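Local coordinates for putative TOXIN related protein (Parabacteroides distasonis ATCC 8503, PDB 3K0Y) that is of unknown function but is a putative toxin-related protein of the NigD-like family, built from an OB domain and a beta-sandwich domain, at residues G22-Y27 / N45-P50; L55-I60 / K77-H82; E125-G130 / Y162-G167; I136-P141 / F171-L176; P177-E182 / L201-D206. One frame throughout, in Å; residues are numbered along the deposited sequence. Where two conformers were deposited one is given.

Contact 1: residues G22-Y27 / N45-P50; sequences GNNVYY and NYQPKP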
# COMPACT_ATOMS: atom_id res chain seq x y z
N GLY A 22 -13.49 6.53 18.14
CA GLY A 22 -14.29 7.71 18.49
C GLY A 22 -13.40 8.91 18.78
O GLY A 22 -12.32 8.76 19.37
N ASN A 23 -13.85 10.10 18.38
CA ASN A 23 -13.05 11.33 18.41
C ASN A 23 -11.66 11.10 17.79
O ASN A 23 -11.56 10.80 16.60
CB ASN A 23 -12.94 11.87 19.85
CG ASN A 23 -14.29 12.18 20.48
OD1 ASN A 23 -15.25 11.43 20.32
ND2 ASN A 23 -14.36 13.28 21.21
N ASN A 24 -10.60 11.22 18.58
CA ASN A 24 -9.25 11.00 18.10
C ASN A 24 -8.67 9.70 18.65
O ASN A 24 -7.45 9.56 18.68
CB ASN A 24 -8.35 12.19 18.51
CG ASN A 24 -8.67 13.47 17.75
OD1 ASN A 24 -9.53 13.50 16.84
ND2 ASN A 24 -7.98 14.55 18.11
N VAL A 25 -9.54 8.77 19.06
CA VAL A 25 -9.12 7.44 19.55
C VAL A 25 -9.02 6.41 18.43
O VAL A 25 -9.87 6.33 17.54
CB VAL A 25 -10.07 6.87 20.67
CG1 VAL A 25 -9.62 5.49 21.12
CG2 VAL A 25 -10.15 7.81 21.87
N TYR A 26 -7.98 5.58 18.50
CA TYR A 26 -7.69 4.61 17.45
C TYR A 26 -6.80 3.51 17.98
O TYR A 26 -6.05 3.72 18.93
CB TYR A 26 -6.99 5.30 16.26
CG TYR A 26 -5.60 5.83 16.57
CD1 TYR A 26 -5.39 7.06 17.21
CD2 TYR A 26 -4.48 5.08 16.23
CE1 TYR A 26 -4.10 7.53 17.49
CE2 TYR A 26 -3.18 5.53 16.50
CZ TYR A 26 -3.00 6.76 17.12
OH TYR A 26 -1.72 7.17 17.37
N TYR A 27 -6.88 2.34 17.37
CA TYR A 27 -5.83 1.33 17.58
C TYR A 27 -5.12 1.02 16.26
O TYR A 27 -5.51 1.51 15.22
CB TYR A 27 -6.35 0.09 18.29
CG TYR A 27 -7.26 -0.81 17.50
CD1 TYR A 27 -6.74 -1.82 16.73
CD2 TYR A 27 -8.63 -0.67 17.57
CE1 TYR A 27 -7.56 -2.66 16.03
CE2 TYR A 27 -9.46 -1.50 16.88
CZ TYR A 27 -8.92 -2.49 16.12
OH TYR A 27 -9.75 -3.32 15.42
N ASN A 45 -2.77 14.86 19.10
CA ASN A 45 -3.69 15.53 18.20
C ASN A 45 -3.77 14.86 16.83
O ASN A 45 -4.29 15.43 15.90
CB ASN A 45 -3.29 17.01 18.04
CG ASN A 45 -3.40 17.79 19.34
OD1 ASN A 45 -4.32 17.56 20.11
ND2 ASN A 45 -2.46 18.68 19.60
N TYR A 46 -3.25 13.65 16.74
CA TYR A 46 -3.29 12.85 15.52
C TYR A 46 -4.74 12.55 15.19
O TYR A 46 -5.51 12.18 16.07
CB TYR A 46 -2.52 11.52 15.76
CG TYR A 46 -2.56 10.60 14.57
CD1 TYR A 46 -1.77 10.84 13.45
CD2 TYR A 46 -3.43 9.52 14.54
CE1 TYR A 46 -1.84 10.02 12.34
CE2 TYR A 46 -3.49 8.69 13.43
CZ TYR A 46 -2.69 8.96 12.32
OH TYR A 46 -2.73 8.13 11.22
N GLN A 47 -5.11 12.68 13.93
CA GLN A 47 -6.48 12.42 13.52
C GLN A 47 -6.56 11.06 12.79
O GLN A 47 -6.10 10.94 11.67
CB GLN A 47 -7.01 13.56 12.65
CG GLN A 47 -8.48 13.39 12.18
CD GLN A 47 -9.52 13.42 13.33
OE1 GLN A 47 -10.34 12.50 13.46
NE2 GLN A 47 -9.49 14.48 14.16
N PRO A 48 -7.08 10.04 13.46
CA PRO A 48 -7.17 8.76 12.80
C PRO A 48 -8.26 8.79 11.75
O PRO A 48 -9.26 9.49 11.93
CB PRO A 48 -7.49 7.79 13.94
CG PRO A 48 -8.13 8.65 15.02
CD PRO A 48 -7.62 10.03 14.83
N LYS A 49 -8.00 8.12 10.64
CA LYS A 49 -8.92 8.02 9.54
C LYS A 49 -9.17 6.55 9.20
O LYS A 49 -8.30 5.72 9.42
CB LYS A 49 -8.37 8.72 8.30
CG LYS A 49 -8.26 10.24 8.39
CD LYS A 49 -7.11 10.72 7.43
CE LYS A 49 -6.84 12.23 7.60
NZ LYS A 49 -5.35 12.46 7.44
N PRO A 50 -10.36 6.24 8.69
CA PRO A 50 -10.60 4.85 8.28
C PRO A 50 -9.70 4.48 7.11
O PRO A 50 -9.45 5.31 6.25
CB PRO A 50 -12.08 4.87 7.83
CG PRO A 50 -12.24 6.28 7.30
CD PRO A 50 -11.48 7.13 8.30

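Contact 2: residues L55-I60 / K77-H82; sequences LVNFTI and KVNAIH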
# COMPACT_ATOMS: atom_id res chain seq x y z
N LEU A 55 3.49 4.64 8.90
CA LEU A 55 4.74 4.18 9.45
C LEU A 55 4.77 4.63 10.92
O LEU A 55 4.71 5.83 11.23
CB LEU A 55 5.90 4.78 8.65
CG LEU A 55 7.29 4.19 8.92
CD1 LEU A 55 7.37 2.71 8.54
CD2 LEU A 55 8.35 5.05 8.15
N VAL A 56 4.83 3.66 11.82
CA VAL A 56 4.73 3.89 13.25
C VAL A 56 6.00 3.48 14.01
O VAL A 56 6.46 2.36 13.87
CB VAL A 56 3.54 3.13 13.86
CG1 VAL A 56 3.41 3.46 15.33
CG2 VAL A 56 2.20 3.47 13.10
N ASN A 57 6.53 4.40 14.82
CA ASN A 57 7.64 4.15 15.73
C ASN A 57 7.00 4.02 17.12
O ASN A 57 6.36 4.97 17.60
CB ASN A 57 8.61 5.32 15.69
CG ASN A 57 9.88 5.10 16.58
OD1 ASN A 57 9.86 4.40 17.60
ND2 ASN A 57 10.98 5.71 16.16
N PHE A 58 7.08 2.83 17.70
CA PHE A 58 6.38 2.54 18.94
C PHE A 58 7.27 1.73 19.92
O PHE A 58 8.22 1.04 19.52
CB PHE A 58 5.04 1.83 18.67
CG PHE A 58 5.17 0.47 18.04
CD1 PHE A 58 5.27 0.33 16.66
CD2 PHE A 58 5.22 -0.69 18.83
CE1 PHE A 58 5.40 -0.91 16.08
CE2 PHE A 58 5.34 -1.94 18.23
CZ PHE A 58 5.43 -2.05 16.85
N THR A 59 6.93 1.85 21.19
CA THR A 59 7.58 1.13 22.28
C THR A 59 6.51 0.31 23.00
O THR A 59 5.48 0.84 23.39
CB THR A 59 8.20 2.12 23.26
OG1 THR A 59 9.17 2.93 22.57
CG2 THR A 59 8.88 1.40 24.46
N ILE A 60 6.77 -0.98 23.15
CA ILE A 60 5.83 -1.89 23.80
C ILE A 60 5.85 -1.63 25.31
O ILE A 60 6.91 -1.60 25.90
CB ILE A 60 6.23 -3.35 23.55
CG1 ILE A 60 5.97 -3.72 22.08
CG2 ILE A 60 5.52 -4.29 24.55
CD1 ILE A 60 4.65 -4.44 21.81
N LYS A 77 3.34 2.84 23.50
CA LYS A 77 3.53 4.27 23.32
C LYS A 77 3.84 4.52 21.84
O LYS A 77 4.81 3.97 21.28
CB LYS A 77 4.67 4.79 24.15
CG LYS A 77 4.96 6.27 23.95
CD LYS A 77 6.03 6.74 24.90
CE LYS A 77 6.59 8.08 24.49
NZ LYS A 77 5.65 9.19 24.75
N VAL A 78 3.01 5.33 21.20
CA VAL A 78 3.29 5.84 19.88
C VAL A 78 4.36 6.91 20.03
O VAL A 78 4.12 7.93 20.62
CB VAL A 78 2.00 6.43 19.23
CG1 VAL A 78 2.32 7.16 17.91
CG2 VAL A 78 0.96 5.31 19.02
N ASN A 79 5.56 6.65 19.54
CA ASN A 79 6.62 7.66 19.56
C ASN A 79 6.48 8.60 18.39
O ASN A 79 6.68 9.81 18.54
CB ASN A 79 7.99 7.01 19.54
CG ASN A 79 8.19 6.02 20.71
OD1 ASN A 79 7.87 6.32 21.86
ND2 ASN A 79 8.68 4.83 20.39
N ALA A 80 6.18 8.05 17.22
CA ALA A 80 5.92 8.86 16.03
C ALA A 80 5.00 8.09 15.09
O ALA A 80 4.90 6.88 15.15
CB ALA A 80 7.24 9.26 15.32
N ILE A 81 4.29 8.80 14.24
CA ILE A 81 3.38 8.15 13.31
C ILE A 81 3.33 9.05 12.07
O ILE A 81 2.99 10.25 12.16
CB ILE A 81 2.00 7.91 13.97
CG1 ILE A 81 0.99 7.35 12.96
CG2 ILE A 81 1.48 9.21 14.62
CD1 ILE A 81 -0.18 6.69 13.61
N HIS A 82 3.76 8.47 10.95
CA HIS A 82 3.84 9.16 9.68
C HIS A 82 2.93 8.46 8.68
O HIS A 82 3.21 7.34 8.27
CB HIS A 82 5.28 9.13 9.16
CG HIS A 82 6.30 9.43 10.21
ND1 HIS A 82 6.45 10.68 10.76
CD2 HIS A 82 7.25 8.64 10.78
CE1 HIS A 82 7.44 10.65 11.64
NE2 HIS A 82 7.95 9.43 11.66

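Contact 3: residues E125-G130 / Y162-G167; sequences ETLWGG and YTIGAG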
# COMPACT_ATOMS: atom_id res chain seq x y z
N GLU A 125 11.59 3.69 -5.39
CA GLU A 125 12.44 4.85 -5.58
C GLU A 125 12.28 5.38 -6.97
O GLU A 125 11.92 4.66 -7.88
CB GLU A 125 13.92 4.51 -5.39
CG GLU A 125 14.32 4.13 -3.98
CD GLU A 125 15.78 3.63 -3.93
OE1 GLU A 125 16.09 2.51 -4.46
OE2 GLU A 125 16.58 4.37 -3.36
N THR A 126 12.57 6.65 -7.14
CA THR A 126 12.48 7.26 -8.46
C THR A 126 13.27 8.56 -8.38
O THR A 126 13.94 8.80 -7.39
CB THR A 126 11.00 7.43 -8.89
OG1 THR A 126 10.91 7.77 -10.27
CG2 THR A 126 10.26 8.43 -8.04
N LEU A 127 13.19 9.37 -9.43
CA LEU A 127 13.89 10.65 -9.49
C LEU A 127 12.86 11.76 -9.27
O LEU A 127 11.76 11.71 -9.84
CB LEU A 127 14.59 10.80 -10.86
CG LEU A 127 15.74 9.82 -11.15
CD1 LEU A 127 16.06 9.70 -12.64
CD2 LEU A 127 17.01 10.28 -10.39
N TRP A 128 13.23 12.73 -8.43
CA TRP A 128 12.39 13.85 -8.02
C TRP A 128 13.12 15.18 -8.24
O TRP A 128 14.37 15.25 -8.26
CB TRP A 128 12.06 13.78 -6.51
CG TRP A 128 11.62 12.47 -6.06
CD1 TRP A 128 12.40 11.41 -5.79
CD2 TRP A 128 10.26 12.05 -5.81
NE1 TRP A 128 11.63 10.34 -5.38
CE2 TRP A 128 10.32 10.71 -5.38
CE3 TRP A 128 9.01 12.68 -5.89
CZ2 TRP A 128 9.20 9.98 -5.07
CZ3 TRP A 128 7.89 11.96 -5.55
CH2 TRP A 128 7.99 10.62 -5.16
N GLY A 129 12.34 16.24 -8.36
CA GLY A 129 12.89 17.58 -8.61
C GLY A 129 12.34 18.65 -7.71
O GLY A 129 12.86 19.73 -7.72
N GLY A 130 11.28 18.36 -6.95
CA GLY A 130 10.74 19.28 -5.96
C GLY A 130 9.75 20.26 -6.55
O GLY A 130 9.28 21.14 -5.86
N TYR A 162 16.28 15.64 -10.34
CA TYR A 162 17.46 16.18 -9.66
C TYR A 162 18.09 15.18 -8.68
O TYR A 162 19.32 15.07 -8.60
CB TYR A 162 17.10 17.44 -8.87
CG TYR A 162 16.65 18.67 -9.66
CD1 TYR A 162 17.05 18.90 -11.00
CD2 TYR A 162 15.88 19.65 -9.03
CE1 TYR A 162 16.64 20.07 -11.69
CE2 TYR A 162 15.45 20.79 -9.71
CZ TYR A 162 15.84 21.00 -11.03
OH TYR A 162 15.40 22.16 -11.64
N THR A 163 17.26 14.46 -7.91
CA THR A 163 17.79 13.43 -7.01
C THR A 163 16.94 12.18 -6.94
O THR A 163 15.77 12.19 -7.34
CB THR A 163 18.03 13.94 -5.55
OG1 THR A 163 16.93 14.72 -5.09
CG2 THR A 163 19.30 14.76 -5.47
N ILE A 164 17.56 11.11 -6.46
CA ILE A 164 16.89 9.88 -6.11
C ILE A 164 16.20 10.12 -4.77
O ILE A 164 16.79 10.72 -3.88
CB ILE A 164 17.87 8.69 -6.01
CG1 ILE A 164 18.80 8.66 -7.24
CG2 ILE A 164 17.12 7.37 -5.89
CD1 ILE A 164 19.42 7.28 -7.56
N GLY A 165 14.93 9.69 -4.67
CA GLY A 165 14.16 9.73 -3.43
C GLY A 165 13.28 8.50 -3.30
O GLY A 165 12.88 7.90 -4.30
N ALA A 166 12.96 8.13 -2.06
CA ALA A 166 12.09 7.01 -1.79
C ALA A 166 10.66 7.47 -1.46
O ALA A 166 10.42 8.60 -1.02
CB ALA A 166 12.67 6.12 -0.68
N GLY A 167 9.71 6.60 -1.75
CA GLY A 167 8.33 6.82 -1.39
C GLY A 167 7.66 5.54 -0.96
O GLY A 167 7.99 4.46 -1.45

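Contact 4: residues I136-P141 / F171-L176; sequences INLIQP and FNLSSL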
# COMPACT_ATOMS: atom_id res chain seq x y z
N ILE A 136 0.48 8.53 -8.12
CA ILE A 136 0.85 7.15 -7.78
C ILE A 136 -0.44 6.35 -7.78
O ILE A 136 -1.37 6.69 -7.05
CB ILE A 136 1.46 7.05 -6.34
CG1 ILE A 136 2.61 8.03 -6.13
CG2 ILE A 136 2.01 5.69 -6.04
CD1 ILE A 136 3.79 7.78 -7.12
N ASN A 137 -0.51 5.30 -8.59
CA ASN A 137 -1.74 4.51 -8.67
C ASN A 137 -1.52 3.01 -8.92
O ASN A 137 -0.49 2.58 -9.39
CB ASN A 137 -2.63 5.02 -9.80
CG ASN A 137 -3.27 6.33 -9.47
OD1 ASN A 137 -4.23 6.38 -8.72
ND2 ASN A 137 -2.72 7.41 -10.02
N LEU A 138 -2.56 2.26 -8.64
CA LEU A 138 -2.61 0.84 -8.95
C LEU A 138 -3.90 0.63 -9.74
O LEU A 138 -4.97 1.03 -9.26
CB LEU A 138 -2.67 0.04 -7.66
CG LEU A 138 -2.51 -1.47 -7.80
CD1 LEU A 138 -1.08 -1.80 -8.16
CD2 LEU A 138 -2.95 -2.16 -6.49
N ILE A 139 -3.79 0.05 -10.93
CA ILE A 139 -4.94 -0.17 -11.80
C ILE A 139 -5.04 -1.57 -12.32
O ILE A 139 -4.06 -2.35 -12.31
CB ILE A 139 -4.93 0.75 -12.99
CG1 ILE A 139 -3.81 0.39 -13.98
CG2 ILE A 139 -4.83 2.22 -12.50
CD1 ILE A 139 -3.85 1.26 -15.26
N GLN A 140 -6.25 -1.93 -12.74
CA GLN A 140 -6.46 -3.26 -13.38
C GLN A 140 -6.65 -3.04 -14.86
O GLN A 140 -7.72 -2.56 -15.26
CB GLN A 140 -7.72 -3.92 -12.82
CG GLN A 140 -7.64 -4.39 -11.41
CD GLN A 140 -8.99 -4.85 -10.90
OE1 GLN A 140 -9.90 -4.05 -10.72
NE2 GLN A 140 -9.11 -6.13 -10.63
N PRO A 141 -5.66 -3.38 -15.70
CA PRO A 141 -5.93 -3.16 -17.11
C PRO A 141 -7.14 -3.96 -17.69
O PRO A 141 -7.67 -3.55 -18.65
CB PRO A 141 -4.64 -3.65 -17.78
CG PRO A 141 -4.03 -4.52 -16.82
CD PRO A 141 -4.33 -3.94 -15.52
N PHE A 171 -2.10 0.29 -1.18
CA PHE A 171 -3.34 0.19 -1.97
C PHE A 171 -4.31 -0.83 -1.35
O PHE A 171 -3.96 -1.99 -1.09
CB PHE A 171 -3.03 -0.20 -3.42
CG PHE A 171 -2.18 0.82 -4.15
CD1 PHE A 171 -2.73 2.01 -4.62
CD2 PHE A 171 -0.84 0.57 -4.43
CE1 PHE A 171 -1.96 2.92 -5.31
CE2 PHE A 171 -0.08 1.49 -5.16
CZ PHE A 171 -0.61 2.65 -5.58
N ASN A 172 -5.54 -0.39 -1.11
CA ASN A 172 -6.55 -1.23 -0.51
C ASN A 172 -6.98 -2.22 -1.58
O ASN A 172 -7.42 -1.83 -2.67
CB ASN A 172 -7.71 -0.35 -0.02
CG ASN A 172 -8.70 -1.08 0.85
OD1 ASN A 172 -8.98 -2.25 0.62
ND2 ASN A 172 -9.31 -0.37 1.80
N LEU A 173 -6.85 -3.51 -1.29
CA LEU A 173 -7.20 -4.56 -2.27
C LEU A 173 -8.60 -5.10 -2.11
O LEU A 173 -8.96 -6.09 -2.75
CB LEU A 173 -6.22 -5.73 -2.19
CG LEU A 173 -4.78 -5.35 -2.47
CD1 LEU A 173 -3.83 -6.55 -2.32
CD2 LEU A 173 -4.66 -4.74 -3.84
N SER A 174 -9.40 -4.48 -1.27
CA SER A 174 -10.67 -5.07 -0.92
C SER A 174 -11.67 -5.09 -2.09
O SER A 174 -12.67 -5.75 -1.99
CB SER A 174 -11.27 -4.33 0.30
OG SER A 174 -11.67 -3.03 -0.06
N SER A 175 -11.38 -4.35 -3.17
CA SER A 175 -12.19 -4.30 -4.38
C SER A 175 -11.83 -5.42 -5.36
O SER A 175 -12.45 -5.51 -6.41
CB SER A 175 -11.97 -2.95 -5.10
OG SER A 175 -10.65 -2.88 -5.66
N LEU A 176 -10.84 -6.25 -5.06
CA LEU A 176 -10.55 -7.40 -5.91
C LEU A 176 -11.65 -8.45 -5.68
O LEU A 176 -12.21 -8.51 -4.59
CB LEU A 176 -9.20 -8.02 -5.64
CG LEU A 176 -7.97 -7.16 -6.00
CD1 LEU A 176 -6.71 -7.91 -5.54
CD2 LEU A 176 -7.93 -6.80 -7.48
O HOH W 1 -10.75 -3.02 -8.39

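Contact 5: residues P177-E182 / L201-D206; sequences PDTKGE and LKYNSD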
# COMPACT_ATOMS: atom_id res chain seq x y z
N PRO A 177 -11.96 -9.27 -6.70
CA PRO A 177 -13.01 -10.27 -6.47
C PRO A 177 -12.65 -11.22 -5.34
O PRO A 177 -11.45 -11.56 -5.13
CB PRO A 177 -13.17 -10.99 -7.83
CG PRO A 177 -12.34 -10.22 -8.86
CD PRO A 177 -11.31 -9.43 -8.01
N ASP A 178 -13.66 -11.63 -4.59
CA ASP A 178 -13.46 -12.52 -3.45
C ASP A 178 -12.78 -13.79 -3.95
O ASP A 178 -13.18 -14.33 -4.95
CB ASP A 178 -14.76 -12.85 -2.74
CG ASP A 178 -14.53 -13.35 -1.31
OD1 ASP A 178 -13.75 -14.31 -1.11
OD2 ASP A 178 -15.10 -12.77 -0.37
N THR A 179 -11.73 -14.23 -3.28
CA THR A 179 -11.05 -15.45 -3.68
C THR A 179 -11.72 -16.63 -3.00
O THR A 179 -11.25 -17.75 -3.12
CB THR A 179 -9.56 -15.47 -3.29
OG1 THR A 179 -9.46 -15.59 -1.87
CG2 THR A 179 -8.85 -14.23 -3.78
N LYS A 180 -12.84 -16.36 -2.33
CA LYS A 180 -13.48 -17.26 -1.38
C LYS A 180 -12.50 -17.23 -0.21
O LYS A 180 -12.13 -16.11 0.22
CB LYS A 180 -13.71 -18.64 -1.99
CG LYS A 180 -14.23 -18.64 -3.44
CD LYS A 180 -15.29 -17.59 -3.74
CE LYS A 180 -15.85 -17.72 -5.17
NZ LYS A 180 -17.19 -18.37 -5.22
N GLY A 181 -12.04 -18.38 0.29
CA GLY A 181 -10.89 -18.37 1.22
C GLY A 181 -9.70 -19.17 0.68
O GLY A 181 -8.94 -19.76 1.47
N GLU A 182 -9.57 -19.22 -0.65
CA GLU A 182 -8.42 -19.82 -1.33
C GLU A 182 -7.38 -18.74 -1.63
O GLU A 182 -7.70 -17.56 -1.77
CB GLU A 182 -8.86 -20.45 -2.68
CG GLU A 182 -9.28 -21.94 -2.68
CD GLU A 182 -9.35 -22.53 -4.13
OE1 GLU A 182 -8.29 -22.61 -4.78
OE2 GLU A 182 -10.46 -22.91 -4.61
N LEU A 201 2.79 -12.20 -6.16
CA LEU A 201 2.54 -12.41 -4.76
C LEU A 201 1.33 -13.34 -4.61
O LEU A 201 0.50 -13.47 -5.50
CB LEU A 201 2.27 -11.09 -4.02
CG LEU A 201 3.14 -9.86 -4.30
CD1 LEU A 201 2.66 -9.15 -5.57
CD2 LEU A 201 3.10 -8.80 -3.15
N LYS A 202 1.23 -13.94 -3.45
CA LYS A 202 0.09 -14.78 -3.09
C LYS A 202 -0.90 -13.87 -2.42
O LYS A 202 -0.50 -13.07 -1.60
CB LYS A 202 0.54 -15.88 -2.10
CG LYS A 202 1.49 -16.87 -2.67
CD LYS A 202 0.80 -17.73 -3.66
CE LYS A 202 1.65 -18.90 -4.14
NZ LYS A 202 1.17 -19.43 -5.47
N TYR A 203 -2.18 -14.03 -2.76
CA TYR A 203 -3.29 -13.22 -2.23
C TYR A 203 -4.54 -14.06 -1.91
O TYR A 203 -5.05 -14.81 -2.76
CB TYR A 203 -3.67 -12.14 -3.23
CG TYR A 203 -4.85 -11.31 -2.76
CD1 TYR A 203 -4.72 -10.43 -1.68
CD2 TYR A 203 -6.09 -11.43 -3.37
CE1 TYR A 203 -5.80 -9.69 -1.21
CE2 TYR A 203 -7.18 -10.69 -2.90
CZ TYR A 203 -7.02 -9.81 -1.84
OH TYR A 203 -8.10 -9.10 -1.37
N ASN A 204 -5.05 -13.89 -0.71
CA ASN A 204 -6.27 -14.56 -0.27
C ASN A 204 -7.16 -13.46 0.30
O ASN A 204 -6.68 -12.69 1.11
CB ASN A 204 -5.92 -15.60 0.80
CG ASN A 204 -7.12 -16.47 1.22
OD1 ASN A 204 -8.21 -15.97 1.47
ND2 ASN A 204 -6.90 -17.78 1.32
N SER A 205 -8.42 -13.36 -0.13
CA SER A 205 -9.32 -12.33 0.41
C SER A 205 -9.55 -12.45 1.92
O SER A 205 -9.93 -11.50 2.57
CB SER A 205 -10.68 -12.36 -0.28
OG SER A 205 -10.55 -12.12 -1.65
N ASP A 206 -9.38 -13.65 2.45
CA ASP A 206 -9.45 -13.85 3.90
C ASP A 206 -8.11 -13.49 4.58
O ASP A 206 -7.16 -14.24 4.49
CB ASP A 206 -9.83 -15.32 4.17
CG ASP A 206 -10.19 -15.58 5.61
OD1 ASP A 206 -10.39 -14.62 6.36
OD2 ASP A 206 -10.29 -16.75 5.98
O HOH W 2 -10.76 -9.63 -2.43

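Contact 1: residues G22-Y27 / N45-P50
Over one face of the Y26 ring lies the ring of Y46, its CE2 4.2 Å above the plane and displaced toward the rim, while the carbonyl O of N24 sits in plane at the edge. The closest atoms of the two tyrosines are Y26 CE1 and Y46 CD2, 3.6 Å apart; the planes meet obliquely, at 54°. With chi1 at 67°, Y26 CG stands between its own backbone N and carbonyl carbon, and from there the ring extends toward Y46. The side chain crosses P48 at about a right angle, with P48 CB packed on Y26 CB at 3.4 Å and P48 CD 3.8 Å from N24 CA. A proline suits this spot: its ring is apolar and it has no N-H to satisfy. At the exposed end the amides of N24 and Q47 meet with planes 81° apart. The hydroxyl of Y46 is bonded to N83, so the ring can be buried while its polar tip is satisfied. Residues 22-25 form a type II' turn, closed by V25 N on G22 O at 2.8 Å. The contact lays an irregular loop across the tight beta hairpin of strands 11-22 and 25-30 in the NigD-like OB domain.

Contact 2: residues L55-I60 / K77-H82
N79 turns its CG anti to the carbonyl carbon (chi1 -57°), and N57 holds its CG anti to the backbone N (chi1 -177°); from the CG atoms so placed the two amides meet above the paired strands, with planes 82° apart. N79 ND2 spends both its hydrogens here: one goes to N57 OD1 at 3.1 Å, approaching from above the carbonyl plane, the other to T59 OG1 at 2.9 Å in a nearly straight bond. Both acceptors lie close to the plane of the N79 amide, so the two bonds fix its rotation. Asparagine suits the place because a short side chain with a two-hydrogen donor can reach two positions on the same face of the facing strand. The backbone explains why N79 is there. N57 O is gripped by two amides, N79 N at 2.7 Å and A80 N at 3.1 Å, so one residue faces two and the register slips by one. Regular antiparallel pairing continues to either end, with L55 and H82, and T59 and K77, as hydrogen-bonded pairs. On the other face V56 and I81 lie side by side, CG2 to CD1 4.0 Å, and with F58 and V78 they form a buried apolar surface; F58 also meets the ring of W12. This is a classic beta bulge in the antiparallel hairpin of strands 52-62 and 74-88, part of the curled sheet of the OB domain.

Contact 3: residues E125-G130 / Y162-G167
A classic beta bulge ends the antiparallel pairing of strands 119-128 and 163-172, where Y162 and T163 both face W128. The carbonyl O of W128 accepts T163 N at 3.0 Å, and Y162 N at 2.9 Å from above the carbonyl plane. W128 CG is set anti to the carbonyl carbon (chi1 -47°), and from there the indole swings its edge to the facing strand. Its NE1 reaches G165 O at 2.9 Å; the acceptor lies in the ring plane at the edge, but the N-H meets the carbonyl from above its plane, at a C=O...N angle of 92°. That same oxygen takes T126 N at 3.1 Å, so two donors hold it. W128 CD1 comes within 3.4 Å of G165 CA: the indole edge occupies the place beside it, where glycine has no side chain. T126 CG2 rests on one face of the indole, and H134 stacks with the ring. On the other side of the sheet L127 CD2 touches I164 CG1 at 4.0 Å. Beyond the strands G129 O meets the Y162 ring at CD2, 3.3 Å away. A tryptophan bonded across to a glycine carbonyl thus lies at the bulged end of this antiparallel strand pair in the beta-sandwich domain.

Contact 4: residues I136-P141 / F171-L176
L138 presses its CB onto one face of the F171 ring, 3.5 Å from the centroid and only 7° off the ring normal, a CH-pi contact over the centre of the ring. F171 CG lies anti to the carbonyl carbon (chi1 -62°), and the ring reaches the strand backbone: CE1 is 3.4 Å from L138 N and CZ 3.5 Å from N137 C. L138 CD2 settles against F171 CB at 3.6 Å and L173 CD2 at 4.1 Å, while I136 CG2 touches F171 CZ. A flat ring suits this buried seam because its face takes L138 CB while its rim reaches the peptide between N137 and L138. The other end is looser and wetter. Q140 and L176 cross obliquely, with NE2 3.4 Å from CD2, and a water there donates to Q140 OE1 at 2.7 Å and is also bonded to S175 OG. Glutamine fits this boundary: its NE2 is bonded to P147 O, and its OE1 holds the water. Beside it the chain reverses in a type I turn from L173 to L176, overlapped at its start by an Asx turn from N172 OD1 to S174 N. Strand 135-139, an outer strand of the four-stranded sheet, here packs on the end of strand 163-172 of the other sheet, with I122 of strand 119-128 against F171 and strand 149-155 paired alongside.

Contact 5: residues P177-E182 / L201-D206
S205 OG has two partners: T179 N donates to it at 2.9 Å, and a water lies 2.6 Å from it. The water is also bonded to Y203 OH at 2.9 Å, tying the tyrosine tip to S205. The exchange is reciprocal, since S205 N gives its hydrogen to T179 OG1 at 3.0 Å in a fairly straight bond (166°). T179 OG1 stands between its own backbone N and carbonyl carbon (chi1 70°), and it donates in turn to E182 O at 2.6 Å, in the carbonyl plane. A threonine suits this place: its hydroxyl both accepts and donates, while CG2 lies against the Y203 ring, 4.0 Å from its CD2. The T179 bond to E182 spans a type II' turn from T179 to E182, in the loop that leads into strand 184-192 of the beta-sandwich domain, and the facing residues leave strand 195-203. There N204 forms an Asx turn, OD1 accepting from D206 N at 2.8 Å. Its ND2 reaches G181 O at 2.8 Å, coming from 78° above the carbonyl plane, and is also bonded to T183. Asparagine can serve both because its amide is acceptor and donor at once. Y203 also packs on I115.

From the N terminus, contact 1 closes a 17-residue excursion that includes strand residues and returns to the first hairpin, and contact 2 then closes the following hairpin; these two come in series within the OB domain and touch where Y46 and Y26 meet I81 and V78. Strand 74-88 runs on to pair with strand 163-172, joining this domain's sheet to the beta sandwich. There contacts 3 and 4 cross, their segments alternating along the chain, and both use strand 163-172: contact 3 pairs it within its sheet, contact 4 packs its end on the second sheet. Contact 5 follows in series, closing the excursion through strands 184-192 and 195-203, and touches contact 4 through L176 and Y203.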